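Side-chain contact in alginate lyase (Bacteroides ovatus, PDB 3NNB), which probably depolymerises alginate by beta-elimination, cleaving the glycosidic links between its uronic acid units: residues E173-D176 with A177-M181. Numbering follows the deposited sequence.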
ATOM      1  N   GLU A 173      -4.260   3.586   1.959  1.00  9.48           N
ATOM      2  CA  GLU A 173      -3.842   4.709   2.754  1.00  9.43           C
ATOM      3  C   GLU A 173      -4.431   6.035   2.255  1.00  8.87           C
ATOM      4  O   GLU A 173      -4.878   6.858   3.048  1.00  8.54           O
ATOM      5  CB  GLU A 173      -2.298   4.786   2.758  1.00 13.51           C
ATOM      6  CG  GLU A 173      -1.757   5.883   3.568  1.00 14.48           C
ATOM      7  CD  GLU A 173      -0.223   5.837   3.727  1.00 16.92           C
ATOM      8  OE1 GLU A 173       0.409   5.044   3.015  1.00 20.60           O
ATOM      9  OE2 GLU A 173       0.294   6.672   4.523  1.00 21.84           O
HETATM   10  N   MSE A 174      -4.439   6.233   0.929  1.00  6.73           N
HETATM   11  CA  MSE A 174      -5.045   7.420   0.346  1.00  8.64           C
HETATM   12  C   MSE A 174      -6.477   7.669   0.825  1.00  7.04           C
HETATM   13  O   MSE A 174      -6.868   8.794   1.069  1.00  7.50           O
HETATM   14  CB  MSE A 174      -5.016   7.321  -1.175  1.00  9.06           C
HETATM   15  CG  MSE A 174      -5.315   8.634  -1.830  1.00 10.25           C
HETATM   16 SE   MSE A 174      -5.539   8.521  -3.754  0.75  5.51          SE
HETATM   17  CE  MSE A 174      -7.225   7.643  -3.719  1.00 13.86           C
ATOM     18  N   ILE A 175      -7.240   6.590   0.978  1.00  7.03           N
ATOM     19  CA  ILE A 175      -8.620   6.699   1.421  1.00  7.14           C
ATOM     20  C   ILE A 175      -8.653   7.321   2.828  1.00  7.56           C
ATOM     21  O   ILE A 175      -9.489   8.188   3.093  1.00  8.08           O
ATOM     22  CB  ILE A 175      -9.337   5.346   1.402  1.00  8.76           C
ATOM     23  CG1 ILE A 175      -9.776   5.040  -0.048  1.00  9.14           C
ATOM     24  CG2 ILE A 175     -10.523   5.342   2.414  1.00  8.74           C
ATOM     25  CD1 ILE A 175     -10.176   3.548  -0.271  1.00  9.12           C
ATOM     26  N   ASP A 176      -7.750   6.896   3.705  1.00  9.30           N
ATOM     27  CA  ASP A 176      -7.672   7.504   5.045  1.00  7.82           C
ATOM     28  C   ASP A 176      -7.351   8.994   4.962  1.00  7.11           C
ATOM     29  O   ASP A 176      -7.943   9.814   5.714  1.00  8.61           O
ATOM     30  CB  ASP A 176      -6.686   6.797   5.957  1.00  7.90           C
ATOM     31  CG  ASP A 176      -7.208   5.485   6.499  1.00 11.04           C
ATOM     32  OD1 ASP A 176      -8.396   5.138   6.280  1.00  9.99           O
ATOM     33  OD2 ASP A 176      -6.401   4.796   7.127  1.00 10.99           O
ATOM     34  N   ALA A 177      -6.461   9.367   4.056  1.00  6.78           N
ATOM     35  CA  ALA A 177      -6.117  10.797   3.874  1.00  8.61           C
ATOM     36  C   ALA A 177      -7.340  11.568   3.370  1.00  8.96           C
ATOM     37  O   ALA A 177      -7.562  12.705   3.795  1.00  8.13           O
ATOM     38  CB  ALA A 177      -4.931  10.939   2.921  1.00  8.00           C
HETATM   39  N   MSE A 178      -8.145  10.972   2.482  1.00  9.45           N
HETATM   40  CA  MSE A 178      -9.407  11.605   2.029  1.00  8.64           C
HETATM   41  C   MSE A 178     -10.391  11.793   3.194  1.00 10.10           C
HETATM   42  O   MSE A 178     -10.970  12.878   3.393  1.00 11.90           O
HETATM   43  CB  MSE A 178     -10.063  10.858   0.877  1.00  9.38           C
HETATM   44  CG  MSE A 178      -9.179  10.819  -0.362  1.00  8.78           C
HETATM   45 SE   MSE A 178     -10.101  10.269  -1.965  0.75  6.54          SE
HETATM   46  CE  MSE A 178     -10.525   8.488  -1.417  1.00 10.63           C
ATOM     47  N   THR A 179     -10.519  10.757   4.011  1.00  8.44           N
ATOM     48  CA  THR A 179     -11.359  10.832   5.204  1.00  7.66           C
ATOM     49  C   THR A 179     -10.964  11.998   6.093  1.00  7.86           C
ATOM     50  O   THR A 179     -11.832  12.750   6.573  1.00 10.77           O
ATOM     51  CB  THR A 179     -11.397   9.485   5.976  1.00 10.47           C
ATOM     52  OG1 THR A 179     -11.935   8.459   5.138  1.00 11.03           O
ATOM     53  CG2 THR A 179     -12.225   9.595   7.267  1.00 11.69           C
ATOM     54  N   LEU A 180      -9.662  12.141   6.302  1.00  9.19           N
ATOM     55  CA  LEU A 180      -9.062  13.202   7.142  1.00  8.71           C
ATOM     56  C   LEU A 180      -9.342  14.627   6.620  1.00 12.51           C
ATOM     57  O   LEU A 180      -9.336  15.591   7.394  1.00 13.84           O
ATOM     58  CB  LEU A 180      -7.566  12.953   7.328  1.00 12.72           C
ATOM     59  CG  LEU A 180      -7.129  11.774   8.178  1.00 11.88           C
ATOM     60  CD1 LEU A 180      -5.618  11.645   8.115  1.00 13.46           C
ATOM     61  CD2 LEU A 180      -7.660  11.874   9.626  1.00 11.28           C
HETATM   62  N   MSE A 181      -9.587  14.738   5.320  1.00 11.21           N
HETATM   63  CA  MSE A 181      -9.929  15.991   4.625  1.00 11.88           C
HETATM   64  C   MSE A 181     -11.393  16.293   4.412  1.00 11.75           C
HETATM   65  O   MSE A 181     -11.707  17.332   3.825  1.00 11.97           O
HETATM   66  CB  MSE A 181      -9.318  15.942   3.193  1.00 13.31           C
HETATM   67  CG  MSE A 181      -7.971  16.278   3.136  1.00 20.09           C
HETATM   68 SE   MSE A 181      -7.630  16.341   1.192  0.75 10.85          SE
HETATM   69  CE  MSE A 181      -7.249  14.449   0.771  1.00 15.99           C
TER
HETATM   70  O   HOH W   1     -11.042   6.042   6.036  1.00 12.46           O
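Ala177, Met178, Thr179 and Leu180 each give their backbone N-H to the carbonyl four residues back, from Glu173 to Asp176, so both segments form one continuous alpha-helix. Ala177 N to Glu173 O is 3.1 Å, and Met178 N to Met174 O is 2.9 Å. On one face, the selenomethionines Met174 and Met178 stand one turn apart. Met178 is bent at chi3 (-64°), which turns its methyl back toward the preceding turn: CE lies 3.8 Å from Ile175 CG1 and, where the two selenomethionine chains pass at a slant, 4.1 Å from Met174 CE. Phe135 lies on Met174 and Leu131 on Met178, both from helix 121-136, while Tyr236 of helix 221-236 touches Ile175 and Met178. Another face is polar. Asp176 and Thr179 share a water, which donates to Asp176 OD1 at 2.8 Å and accepts from Thr179 OG1 at 2.7 Å. With chi1 at -76° in Asp176 and -61° in Thr179, CG and OG1 each lie on the side of their own backbone N, from where both groups reach this water. Three amide donors, from Arg7, Ile8 and Tyr9, and a water directed at this buried carboxylate would be expected to stabilise its negative charge; the same amide bonds tie residues 7-9 to helix 171-180, whose selenomethionine face meets the neighbouring helices.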